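Local coordinates for UDP-L-Rhamnose Synthase (Acanthamoeba polyphaga mimivirus, PDB 7JID), which probably makes UDP-L-rhamnose as an NADP-dependent oxidoreductase of the RmlD-like short-chain dehydrogenase/reductase type, and is seen here with NADP and UDP-rhamnose bound, at residues Ile112-Asn117 and Arg257-Leu262; Ile185-Asn190 and Val222-Ile227. All blocks are in the same frame, centred on the assembly; numbering follows the deposited sequence. Where two conformers were deposited one is given.

Contact 1: residues Ile112-Asn117 and Arg257-Leu262; sequences IFEGQN and RSNNLL. With AWU ([[(2~{R},3~{S},4~{R},5~{R})-5-[2,4-bis(oxidanylidene)pyrimidin-1-yl]-3,4-bis(oxidanyl)oxolan-2-yl]methoxy-oxidanyl-phosphoryl] [(2~{R},3~{R},4~{R},5~{R},6~{S})-6-methyl-3,4,5-tris(oxidanyl)oxan-2-yl] hydrogen phosphate), chain C; EDO (1,2-ethanediol), chain F; EDO (1,2-ethanediol), chain G.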
ATOM      1  N   ILE A 112       0.378  -3.891 -14.674  1.00  9.32           N
ATOM      2  CA  ILE A 112       0.893  -2.641 -14.036  1.00  9.65           C
ATOM      3  C   ILE A 112       1.507  -1.761 -15.113  1.00  9.13           C
ATOM      4  O   ILE A 112       2.059  -0.700 -14.771  1.00  9.37           O
ATOM      5  CB  ILE A 112       1.898  -3.039 -12.941  1.00  9.40           C
ATOM      6  CG1 ILE A 112       3.116  -3.755 -13.517  1.00 10.37           C
ATOM      7  CG2 ILE A 112       1.155  -3.909 -11.916  1.00  9.41           C
ATOM      8  CD1 ILE A 112       4.141  -4.164 -12.501  1.00 12.26           C
ATOM      9  N   PHE A 113       1.443  -2.200 -16.373  1.00  8.93           N
ATOM     10  CA  PHE A 113       1.991  -1.419 -17.509  1.00  9.42           C
ATOM     11  C   PHE A 113       0.946  -1.285 -18.617  1.00  9.99           C
ATOM     12  O   PHE A 113      -0.007  -2.045 -18.713  1.00  8.33           O
ATOM     13  CB  PHE A 113       3.199  -2.092 -18.152  1.00  8.82           C
ATOM     14  CG  PHE A 113       4.272  -2.564 -17.206  1.00  8.99           C
ATOM     15  CD1 PHE A 113       5.114  -1.658 -16.576  1.00  9.16           C
ATOM     16  CD2 PHE A 113       4.414  -3.910 -16.918  1.00  9.03           C
ATOM     17  CE1 PHE A 113       6.127  -2.105 -15.747  1.00  9.01           C
ATOM     18  CE2 PHE A 113       5.429  -4.354 -16.092  1.00  9.23           C
ATOM     19  CZ  PHE A 113       6.244  -3.436 -15.450  1.00  9.84           C
ATOM     20  N   GLU A 114       1.129  -0.251 -19.414  1.00 10.11           N
ATOM     21  CA  GLU A 114       0.289   0.028 -20.598  0.50 10.92           C
ATOM     22  C   GLU A 114       1.214   0.365 -21.776  1.00 10.70           C
ATOM     23  O   GLU A 114       2.022   1.291 -21.646  1.00 10.79           O
ATOM     24  CB  GLU A 114      -0.725   1.122 -20.260  0.50 11.88           C
ATOM     25  CG  GLU A 114      -1.600   1.540 -21.416  0.50 12.32           C
ATOM     26  CD  GLU A 114      -2.720   0.617 -21.874  0.50 12.08           C
ATOM     27  OE1 GLU A 114      -3.457  -0.061 -21.029  0.50 12.22           O
ATOM     28  OE2 GLU A 114      -2.976   0.673 -23.107  0.50 13.26           O
ATOM     29  N   GLY A 115       1.091  -0.380 -22.864  1.00 10.75           N
ATOM     30  CA  GLY A 115       1.714  -0.038 -24.147  1.00 11.62           C
ATOM     31  C   GLY A 115       2.650  -1.098 -24.694  1.00 10.72           C
ATOM     32  O   GLY A 115       2.678  -2.228 -24.217  1.00 10.67           O
ATOM     33  N   GLN A 116       3.499  -0.693 -25.648  1.00 10.76           N
ATOM     34  CA  GLN A 116       4.499  -1.552 -26.320  1.00 11.21           C
ATOM     35  C   GLN A 116       3.855  -2.767 -27.004  1.00  9.73           C
ATOM     36  O   GLN A 116       4.598  -3.711 -27.338  1.00 10.16           O
ATOM     37  CB  GLN A 116       5.624  -1.968 -25.373  1.00 10.51           C
ATOM     38  CG  GLN A 116       6.305  -0.740 -24.747  1.00 11.53           C
ATOM     39  CD  GLN A 116       7.672  -0.975 -24.159  1.00 13.72           C
ATOM     40  OE1 GLN A 116       7.963  -0.670 -22.972  1.00 17.70           O
ATOM     41  NE2 GLN A 116       8.523  -1.516 -24.983  1.00 11.66           N
ATOM     42  N   ASN A 117       2.548  -2.678 -27.298  1.00 10.20           N
ATOM     43  CA  ASN A 117       1.729  -3.789 -27.840  1.00 10.83           C
ATOM     44  C   ASN A 117       1.158  -3.375 -29.201  1.00 12.05           C
ATOM     45  O   ASN A 117       0.070  -3.794 -29.516  1.00 13.54           O
ATOM     46  CB  ASN A 117       0.611  -4.235 -26.889  1.00 10.45           C
ATOM     47  CG  ASN A 117      -0.352  -3.121 -26.553  1.00 11.29           C
ATOM     48  OD1 ASN A 117       0.025  -1.953 -26.545  1.00 11.31           O
ATOM     49  ND2 ASN A 117      -1.630  -3.439 -26.369  1.00 10.55           N
ATOM     50  N   ARG A 257      -8.638  -1.229 -18.060  1.00 10.06           N
ATOM     51  CA  ARG A 257      -7.897  -2.523 -18.109  1.00 10.83           C
ATOM     52  C   ARG A 257      -6.511  -2.271 -18.703  1.00  9.93           C
ATOM     53  O   ARG A 257      -6.311  -1.432 -19.608  1.00 12.30           O
ATOM     54  CB  ARG A 257      -8.646  -3.624 -18.857  1.00 11.12           C
ATOM     55  CG  ARG A 257      -9.981  -4.055 -18.269  1.00 12.34           C
ATOM     56  CD  ARG A 257      -9.832  -4.610 -16.885  1.00 12.93           C
ATOM     57  NE  ARG A 257     -11.056  -5.207 -16.381  1.00 13.85           N
ATOM     58  CZ  ARG A 257     -11.940  -4.601 -15.602  1.00 13.34           C
ATOM     59  NH1 ARG A 257     -11.806  -3.332 -15.264  1.00 12.24           N
ATOM     60  NH2 ARG A 257     -12.962  -5.310 -15.151  1.00 12.17           N
ATOM     61  N   SER A 258      -5.532  -2.963 -18.133  1.00  9.25           N
ATOM     62  CA  SER A 258      -4.123  -2.922 -18.562  1.00 10.58           C
ATOM     63  C   SER A 258      -3.981  -3.656 -19.911  1.00  9.36           C
ATOM     64  O   SER A 258      -4.523  -4.772 -20.062  1.00 10.27           O
ATOM     65  CB  SER A 258      -3.288  -3.626 -17.547  1.00  9.56           C
ATOM     66  OG  SER A 258      -1.950  -3.771 -17.969  1.00 12.50           O
ATOM     67  N   ASN A 259      -3.261  -3.060 -20.844  1.00  9.06           N
ATOM     68  CA  ASN A 259      -2.937  -3.699 -22.146  1.00  8.98           C
ATOM     69  C   ASN A 259      -1.457  -3.489 -22.399  1.00  8.73           C
ATOM     70  O   ASN A 259      -1.063  -2.304 -22.469  1.00  8.92           O
ATOM     71  CB  ASN A 259      -3.764  -3.113 -23.299  1.00  9.74           C
ATOM     72  CG  ASN A 259      -5.220  -3.454 -23.146  1.00  9.76           C
ATOM     73  OD1 ASN A 259      -5.648  -4.541 -23.463  1.00 10.92           O
ATOM     74  ND2 ASN A 259      -6.001  -2.506 -22.635  1.00 11.04           N
ATOM     75  N   ASN A 260      -0.671  -4.546 -22.614  1.00  7.95           N
ATOM     76  CA  ASN A 260       0.791  -4.366 -22.767  1.00  7.86           C
ATOM     77  C   ASN A 260       1.406  -5.608 -23.425  1.00  8.33           C
ATOM     78  O   ASN A 260       0.762  -6.659 -23.489  1.00  7.26           O
ATOM     79  CB  ASN A 260       1.421  -3.986 -21.432  1.00  7.06           C
ATOM     80  CG  ASN A 260       1.430  -5.129 -20.434  1.00  6.97           C
ATOM     81  OD1 ASN A 260       1.915  -6.197 -20.764  1.00  7.67           O
ATOM     82  ND2 ASN A 260       0.950  -4.837 -19.237  1.00  7.24           N
ATOM     83  N   LEU A 261       2.642  -5.428 -23.845  1.00  8.28           N
ATOM     84  CA  LEU A 261       3.655  -6.488 -24.047  1.00  9.08           C
ATOM     85  C   LEU A 261       4.627  -6.476 -22.886  1.00  8.62           C
ATOM     86  O   LEU A 261       5.188  -5.378 -22.587  1.00  8.98           O
ATOM     87  CB  LEU A 261       4.428  -6.210 -25.338  1.00  9.47           C
ATOM     88  CG  LEU A 261       5.669  -7.071 -25.599  1.00 10.23           C
ATOM     89  CD1 LEU A 261       5.291  -8.521 -25.831  1.00 10.00           C
ATOM     90  CD2 LEU A 261       6.469  -6.539 -26.791  1.00 10.48           C
ATOM     91  N   LEU A 262       4.870  -7.643 -22.306  1.00  8.51           N
ATOM     92  CA  LEU A 262       6.021  -7.857 -21.401  1.00  9.50           C
ATOM     93  C   LEU A 262       7.181  -8.437 -22.193  1.00 10.12           C
ATOM     94  O   LEU A 262       6.991  -9.372 -22.975  1.00  9.24           O
ATOM     95  CB  LEU A 262       5.654  -8.793 -20.246  1.00  9.78           C
ATOM     96  CG  LEU A 262       4.475  -8.377 -19.372  1.00  9.26           C
ATOM     97  CD1 LEU A 262       4.208  -9.527 -18.379  1.00  9.32           C
ATOM     98  CD2 LEU A 262       4.690  -7.028 -18.723  1.00  9.42           C
TER
HETATM   99  PA  AWU C 301     -11.914  -8.961 -16.949  1.00 15.89           P
HETATM  100  O1A AWU C 301     -12.565  -7.715 -16.481  1.00 17.34           O
HETATM  101  O2A AWU C 301     -12.764 -10.213 -17.083  1.00 14.81           O
HETATM  102  O3A AWU C 301     -10.719  -9.580 -16.031  1.00 17.99           O
HETATM  103  PB  AWU C 301      -9.767  -8.761 -14.961  1.00 16.57           P
HETATM  104  O1B AWU C 301      -9.102  -7.481 -15.525  1.00 16.78           O
HETATM  105  O2B AWU C 301     -10.528  -8.674 -13.620  1.00 15.79           O
HETATM  106  O3B AWU C 301      -8.598  -9.849 -14.873  1.00 17.14           O
HETATM  107  C5' AWU C 301      -5.983 -10.210 -12.389  1.00 18.49           C
HETATM  108  O5' AWU C 301      -7.145 -10.422 -13.167  1.00 18.08           O
HETATM  109  C4' AWU C 301      -4.750 -10.495 -13.229  1.00 17.75           C
HETATM  110  O4' AWU C 301      -3.535 -10.127 -12.536  1.00 16.12           O
HETATM  111  C3' AWU C 301      -4.833  -9.697 -14.489  1.00 17.39           C
HETATM  112  O3' AWU C 301      -3.856 -10.184 -15.369  1.00 16.18           O
HETATM  113  C2' AWU C 301      -6.157  -9.872 -15.224  1.00 17.24           C
HETATM  114  C1' AWU C 301      -7.308  -9.725 -14.330  1.00 17.34           C
HETATM  115  N1  AWU C 301     -13.415  -7.551 -21.716  1.00 10.49           N
HETATM  116  C2  AWU C 301     -14.144  -7.459 -22.889  1.00 12.07           C
HETATM  117  O2  AWU C 301     -13.595  -7.701 -23.984  1.00 10.67           O
HETATM  118  N3  AWU C 301     -15.493  -7.234 -22.801  1.00 12.38           N
HETATM  119  C4  AWU C 301     -16.101  -6.953 -21.618  1.00 12.62           C
HETATM  120  O4  AWU C 301     -17.375  -6.778 -21.624  1.00 12.85           O
HETATM  121  C5  AWU C 301     -15.369  -7.067 -20.435  1.00 11.84           C
HETATM  122  C6  AWU C 301     -13.993  -7.262 -20.494  1.00 10.62           C
HETATM  123  C1C AWU C 301     -11.949  -7.816 -21.758  1.00 10.03           C
HETATM  124  C2C AWU C 301     -11.057  -6.885 -20.935  1.00  9.18           C
HETATM  125  C3C AWU C 301      -9.851  -7.804 -20.619  1.00  9.87           C
HETATM  126  C4C AWU C 301     -10.515  -9.140 -20.530  1.00  9.67           C
HETATM  127  C5C AWU C 301     -10.652  -9.708 -19.134  1.00 11.23           C
HETATM  128  C6' AWU C 301      -6.127 -11.172 -11.212  1.00 19.05           C
HETATM  129  O2' AWU C 301      -6.230 -11.213 -15.661  1.00 17.77           O
HETATM  130  O2C AWU C 301     -10.682  -5.795 -21.739  1.00  9.58           O
HETATM  131  O3C AWU C 301      -8.962  -7.868 -21.720  1.00  8.38           O
HETATM  132  O4C AWU C 301     -11.839  -9.024 -21.034  1.00 10.30           O
HETATM  133  O5C AWU C 301     -11.237  -8.661 -18.325  1.00 13.81           O
HETATM  134  C1  EDO F 304      -1.419   0.294 -25.536  1.00 20.92           C
HETATM  135  O1  EDO F 304      -1.084   0.488 -26.911  1.00 27.10           O
HETATM  136  C2  EDO F 304      -2.816  -0.144 -25.271  1.00 23.37           C
HETATM  137  O2  EDO F 304      -3.380  -1.092 -26.118  1.00 19.84           O
HETATM  138  C1  EDO G 305       5.300   3.092 -23.813  1.00 41.89           C
HETATM  139  O1  EDO G 305       3.937   3.059 -23.493  1.00 45.13           O
HETATM  140  C2  EDO G 305       6.107   2.452 -22.765  1.00 40.62           C
HETATM  141  O2  EDO G 305       7.478   2.712 -22.858  1.00 42.60           O
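Phe113 O is the polar focus where Ile112-Asn117 meets Arg257-Leu262, for two side chains donate to it. Ser258 OG, anti to its own backbone N (chi1 173°), approaches in the carbonyl plane at 2.7 Å from Phe113 O. Asn260 ND2 lies 3.0 Å from Phe113 O and well above that plane, with a nearly straight N-H...O of 174°; the same amide group also donates to Gly110 O. Backbone bonds continue the pairing around a single bridge between Gly115 and Asn260: Gly115 N reaches Asn259 O at 2.9 Å, and Leu261 N reaches Gly115 O at 3.2 Å. Glu114 OE1 accepts from Asn259 N at 3.0 Å, met from above the carboxylate plane; in the conformer given, OE2 also pairs with Arg246, though the place of OE2 is uncertain. One apolar side-chain contact joins the two segments: Leu262 CD2 touches the Phe113 ring at CD2, 3.6 Å away, the two side chains crossing at about a right angle, and the ring also stacks with Phe126. At the ligand end, Arg257 directs NE and NH2 to the same phosphate oxygen, O1A of UDP-rhamnose, with NH2 to O1A at 2.8 Å, while its NH1 pairs with Asp71. The chemistry implies a loop pairing held largely by buried polar groups and continuous with the ligand site, since Ser258 directly follows phosphate-binding Arg257.

Contact 2: residues Ile185-Asn190 and Val222-Ile227; sequences ICSIPN and VSHNEI. With AWU ([[(2~{R},3~{S},4~{R},5~{R})-5-[2,4-bis(oxidanylidene)pyrimidin-1-yl]-3,4-bis(oxidanyl)oxolan-2-yl]methoxy-oxidanyl-phosphoryl] [(2~{R},3~{R},4~{R},5~{R},6~{S})-6-methyl-3,4,5-tris(oxidanyl)oxan-2-yl] hydrogen phosphate), chain C.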
ATOM      1  N   ILE A 185     -16.547  -7.556 -27.235  1.00 12.50           N
ATOM      2  CA  ILE A 185     -15.109  -7.886 -27.049  1.00 11.17           C
ATOM      3  C   ILE A 185     -14.315  -6.646 -27.403  1.00 10.92           C
ATOM      4  O   ILE A 185     -14.439  -6.148 -28.523  1.00 12.15           O
ATOM      5  CB  ILE A 185     -14.736  -9.080 -27.941  1.00 11.22           C
ATOM      6  CG1 ILE A 185     -15.544 -10.334 -27.574  1.00 12.58           C
ATOM      7  CG2 ILE A 185     -13.242  -9.316 -27.904  1.00 10.84           C
ATOM      8  CD1 ILE A 185     -15.342 -10.864 -26.179  1.00 14.06           C
ATOM      9  N   CYS A 186     -13.477  -6.205 -26.462  1.00 10.36           N
ATOM     10  CA  CYS A 186     -12.469  -5.171 -26.714  1.00 10.69           C
ATOM     11  C   CYS A 186     -11.193  -5.890 -27.131  1.00 11.84           C
ATOM     12  O   CYS A 186     -10.499  -6.395 -26.233  1.00 10.70           O
ATOM     13  CB  CYS A 186     -12.290  -4.262 -25.507  1.00 11.18           C
ATOM     14  SG  CYS A 186     -11.116  -2.952 -25.836  1.00 11.93           S
ATOM     15  N   SER A 187     -10.958  -6.056 -28.447  1.00 11.06           N
ATOM     16  CA  SER A 187      -9.815  -6.875 -28.925  1.00 10.13           C
ATOM     17  C   SER A 187      -8.532  -6.036 -28.945  1.00 10.00           C
ATOM     18  O   SER A 187      -8.380  -5.100 -29.753  1.00 10.07           O
ATOM     19  CB  SER A 187     -10.069  -7.536 -30.267  1.00 10.47           C
ATOM     20  OG  SER A 187      -9.026  -8.421 -30.657  1.00 10.31           O
ATOM     21  N   ILE A 188      -7.540  -6.432 -28.163  1.00  9.02           N
ATOM     22  CA  ILE A 188      -6.244  -5.711 -28.098  1.00  8.70           C
ATOM     23  C   ILE A 188      -5.143  -6.757 -27.917  1.00  9.35           C
ATOM     24  O   ILE A 188      -5.263  -7.616 -27.051  1.00  9.37           O
ATOM     25  CB  ILE A 188      -6.223  -4.667 -26.951  1.00  8.20           C
ATOM     26  CG1 ILE A 188      -7.297  -3.565 -27.103  1.00  8.90           C
ATOM     27  CG2 ILE A 188      -4.835  -4.049 -26.833  1.00  9.08           C
ATOM     28  CD1 ILE A 188      -7.411  -2.626 -25.913  1.00  9.12           C
ATOM     29  N   PRO A 189      -4.034  -6.693 -28.692  1.00  9.44           N
ATOM     30  CA  PRO A 189      -2.906  -7.621 -28.504  1.00  8.89           C
ATOM     31  C   PRO A 189      -2.339  -7.485 -27.084  1.00  9.85           C
ATOM     32  O   PRO A 189      -2.068  -6.379 -26.626  1.00  8.76           O
ATOM     33  CB  PRO A 189      -1.898  -7.232 -29.590  1.00  9.37           C
ATOM     34  CG  PRO A 189      -2.758  -6.565 -30.643  1.00 10.37           C
ATOM     35  CD  PRO A 189      -3.799  -5.819 -29.853  1.00 11.46           C
ATOM     36  N   ASN A 190      -2.020  -8.614 -26.465  1.00  8.96           N
ATOM     37  CA  ASN A 190      -1.586  -8.622 -25.059  1.00  8.52           C
ATOM     38  C   ASN A 190      -0.694  -9.821 -24.758  1.00  8.86           C
ATOM     39  O   ASN A 190      -0.836 -10.878 -25.437  1.00  6.89           O
ATOM     40  CB  ASN A 190      -2.810  -8.772 -24.164  1.00  9.09           C
ATOM     41  CG  ASN A 190      -3.365  -7.448 -23.714  1.00  8.13           C
ATOM     42  OD1 ASN A 190      -2.802  -6.824 -22.815  1.00  7.74           O
ATOM     43  ND2 ASN A 190      -4.495  -7.040 -24.323  1.00  8.17           N
ATOM     44  N   VAL A 222      -1.035 -11.905 -28.287  1.00  7.79           N
ATOM     45  CA  VAL A 222      -2.248 -12.450 -28.909  1.00  8.84           C
ATOM     46  C   VAL A 222      -3.384 -11.504 -28.578  1.00  7.59           C
ATOM     47  O   VAL A 222      -3.408 -10.885 -27.501  1.00  7.34           O
ATOM     48  CB  VAL A 222      -2.536 -13.886 -28.445  1.00  9.05           C
ATOM     49  CG1 VAL A 222      -2.959 -13.932 -26.975  1.00  9.07           C
ATOM     50  CG2 VAL A 222      -3.507 -14.564 -29.392  1.00  9.39           C
ATOM     51  N   SER A 223      -4.344 -11.417 -29.472  1.00  8.94           N
ATOM     52  CA  SER A 223      -5.556 -10.599 -29.230  1.00  8.88           C
ATOM     53  C   SER A 223      -6.743 -11.487 -28.931  1.00  9.03           C
ATOM     54  O   SER A 223      -6.757 -12.664 -29.294  1.00  9.34           O
ATOM     55  CB  SER A 223      -5.894  -9.698 -30.378  1.00  8.99           C
ATOM     56  OG  SER A 223      -6.334 -10.481 -31.464  1.00  9.51           O
ATOM     57  N   HIS A 224      -7.749 -10.862 -28.375  1.00  8.25           N
ATOM     58  CA  HIS A 224      -9.056 -11.517 -28.122  1.00  8.10           C
ATOM     59  C   HIS A 224      -9.576 -12.046 -29.464  1.00  8.70           C
ATOM     60  O   HIS A 224     -10.096 -13.159 -29.512  1.00  9.84           O
ATOM     61  CB  HIS A 224     -10.021 -10.527 -27.489  1.00  8.04           C
ATOM     62  CG  HIS A 224      -9.515  -9.766 -26.311  1.00  8.18           C
ATOM     63  ND1 HIS A 224      -8.355  -8.987 -26.358  1.00  7.47           N
ATOM     64  CD2 HIS A 224     -10.013  -9.632 -25.071  1.00  9.14           C
ATOM     65  CE1 HIS A 224      -8.195  -8.398 -25.182  1.00  7.77           C
ATOM     66  NE2 HIS A 224      -9.170  -8.797 -24.384  1.00  9.30           N
ATOM     67  N   ASN A 225      -9.492 -11.239 -30.516  1.00  8.64           N
ATOM     68  CA  ASN A 225      -9.998 -11.682 -31.825  1.00  9.81           C
ATOM     69  C   ASN A 225      -9.231 -12.895 -32.304  1.00  9.66           C
ATOM     70  O   ASN A 225      -9.860 -13.791 -32.882  1.00 10.11           O
ATOM     71  CB  ASN A 225      -9.953 -10.547 -32.832  1.00  9.94           C
ATOM     72  CG  ASN A 225     -11.066  -9.542 -32.674  1.00 11.20           C
ATOM     73  OD1 ASN A 225     -11.968  -9.695 -31.855  1.00 11.92           O
ATOM     74  ND2 ASN A 225     -10.938  -8.472 -33.439  1.00 13.27           N
ATOM     75  N   GLU A 226      -7.915 -12.947 -32.116  1.00  9.09           N
ATOM     76  CA  GLU A 226      -7.160 -14.128 -32.608  1.00  8.68           C
ATOM     77  C   GLU A 226      -7.626 -15.385 -31.854  1.00  8.43           C
ATOM     78  O   GLU A 226      -7.781 -16.453 -32.474  1.00 10.28           O
ATOM     79  CB  GLU A 226      -5.652 -13.989 -32.442  1.00  8.34           C
ATOM     80  CG  GLU A 226      -4.996 -13.055 -33.422  1.00  9.00           C
ATOM     81  CD  GLU A 226      -3.561 -12.789 -33.050  1.00  9.61           C
ATOM     82  OE1 GLU A 226      -3.375 -12.213 -31.997  1.00  9.70           O
ATOM     83  OE2 GLU A 226      -2.652 -13.152 -33.810  1.00 12.83           O
ATOM     84  N   ILE A 227      -7.869 -15.274 -30.542  1.00  8.93           N
ATOM     85  CA  ILE A 227      -8.314 -16.409 -29.698  1.00  7.93           C
ATOM     86  C   ILE A 227      -9.715 -16.851 -30.131  1.00  9.63           C
ATOM     87  O   ILE A 227      -9.889 -18.057 -30.390  1.00 10.60           O
ATOM     88  CB  ILE A 227      -8.307 -16.061 -28.200  1.00  8.08           C
ATOM     89  CG1 ILE A 227      -6.882 -15.822 -27.721  1.00  8.29           C
ATOM     90  CG2 ILE A 227      -8.990 -17.191 -27.413  1.00  8.03           C
ATOM     91  CD1 ILE A 227      -6.856 -15.154 -26.387  1.00  8.89           C
TER
HETATM   92  PA  AWU C 301     -11.914  -8.961 -16.949  1.00 15.89           P
HETATM   93  O1A AWU C 301     -12.565  -7.715 -16.481  1.00 17.34           O
HETATM   94  O2A AWU C 301     -12.764 -10.213 -17.083  1.00 14.81           O
HETATM   95  O3A AWU C 301     -10.719  -9.580 -16.031  1.00 17.99           O
HETATM   96  PB  AWU C 301      -9.767  -8.761 -14.961  1.00 16.57           P
HETATM   97  O1B AWU C 301      -9.102  -7.481 -15.525  1.00 16.78           O
HETATM   98  O2B AWU C 301     -10.528  -8.674 -13.620  1.00 15.79           O
HETATM   99  O3B AWU C 301      -8.598  -9.849 -14.873  1.00 17.14           O
HETATM  100  C5' AWU C 301      -5.983 -10.210 -12.389  1.00 18.49           C
HETATM  101  O5' AWU C 301      -7.145 -10.422 -13.167  1.00 18.08           O
HETATM  102  C4' AWU C 301      -4.750 -10.495 -13.229  1.00 17.75           C
HETATM  103  O4' AWU C 301      -3.535 -10.127 -12.536  1.00 16.12           O
HETATM  104  C3' AWU C 301      -4.833  -9.697 -14.489  1.00 17.39           C
HETATM  105  O3' AWU C 301      -3.856 -10.184 -15.369  1.00 16.18           O
HETATM  106  C2' AWU C 301      -6.157  -9.872 -15.224  1.00 17.24           C
HETATM  107  C1' AWU C 301      -7.308  -9.725 -14.330  1.00 17.34           C
HETATM  108  N1  AWU C 301     -13.415  -7.551 -21.716  1.00 10.49           N
HETATM  109  C2  AWU C 301     -14.144  -7.459 -22.889  1.00 12.07           C
HETATM  110  O2  AWU C 301     -13.595  -7.701 -23.984  1.00 10.67           O
HETATM  111  N3  AWU C 301     -15.493  -7.234 -22.801  1.00 12.38           N
HETATM  112  C4  AWU C 301     -16.101  -6.953 -21.618  1.00 12.62           C
HETATM  113  O4  AWU C 301     -17.375  -6.778 -21.624  1.00 12.85           O
HETATM  114  C5  AWU C 301     -15.369  -7.067 -20.435  1.00 11.84           C
HETATM  115  C6  AWU C 301     -13.993  -7.262 -20.494  1.00 10.62           C
HETATM  116  C1C AWU C 301     -11.949  -7.816 -21.758  1.00 10.03           C
HETATM  117  C2C AWU C 301     -11.057  -6.885 -20.935  1.00  9.18           C
HETATM  118  C3C AWU C 301      -9.851  -7.804 -20.619  1.00  9.87           C
HETATM  119  C4C AWU C 301     -10.515  -9.140 -20.530  1.00  9.67           C
HETATM  120  C5C AWU C 301     -10.652  -9.708 -19.134  1.00 11.23           C
HETATM  121  C6' AWU C 301      -6.127 -11.172 -11.212  1.00 19.05           C
HETATM  122  O2' AWU C 301      -6.230 -11.213 -15.661  1.00 17.77           O
HETATM  123  O2C AWU C 301     -10.682  -5.795 -21.739  1.00  9.58           O
HETATM  124  O3C AWU C 301      -8.962  -7.868 -21.720  1.00  8.38           O
HETATM  125  O4C AWU C 301     -11.839  -9.024 -21.034  1.00 10.30           O
HETATM  126  O5C AWU C 301     -11.237  -8.661 -18.325  1.00 13.81           O
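His224, with the most surface buried here, sets its imidazole against the backbone of Cys186. The carbonyl oxygen of Cys186 sits 3.2 Å above the ring plane, over its centre, so the two meet by packing on a face. CB of His224 packs against Ile185 CG2 at 3.5 Å. On the ring's edge, NE2 is hydrogen-bonded to the ribose hydroxyl O3C of UDP-rhamnose, 2.8 Å from NE2. The loop binds the same ligand directly, for Cys186 N donates an almost straight bond (168°) to the uracil oxygen O2.

Ser187 is the second centre. Its OG, anti to the backbone N (chi1 -174°), accepts from the first turn of helix 224-234, with Asn225 N 2.9 Å from Ser187 OG. The Asn225 amide lies close beside this hydroxyl, but its OD1 is taken up by Trp241 and Asn243. Ser223, just before the helix, caps it: Glu226 N donates to Ser223 OG at 3.0 Å, and Ser223 N returns a bond to Glu226 OE1 on the anti lone pair of that oxygen.

Val222 closes the other end through its backbone, in an antiparallel hydrogen-bonded pair with Asn190. Asn190 N donates to Val222 O at 2.9 Å, while Val222 N donates to Asn190 O at 3.0 Å. The Asn190 side chain reaches back to its own loop, ND2 meeting Ile188 O at 2.9 Å, and its OD1 receives Arg163. Ser223 and Glu226 thus form a capping box at the start of helix 224-234, whose first residue, His224, helps line the uridine end of the UDP-rhamnose pocket.

From the N terminus, the chain first builds most of the parallel Rossmann-type sheet, and residues 112-117 follow its strand 103-109. Contact 1 joins them to residues 257-262, after helix 246-252, and so closes a long loop of 139 intervening residues. Contact 2 falls wholly within that loop: residues 185-190 follow the short strand 184-185 and meet the start of helix 224-234 after a further 31 residues, which include strand 212-215 of the main sheet. The two contacts touch, probably by hydrogen bonds from Asn190 ND2 to Asn259 OD1 and from Asn117 ND2 to Pro189 O, and both reach UDP-rhamnose, at its diphosphate and its uridine respectively.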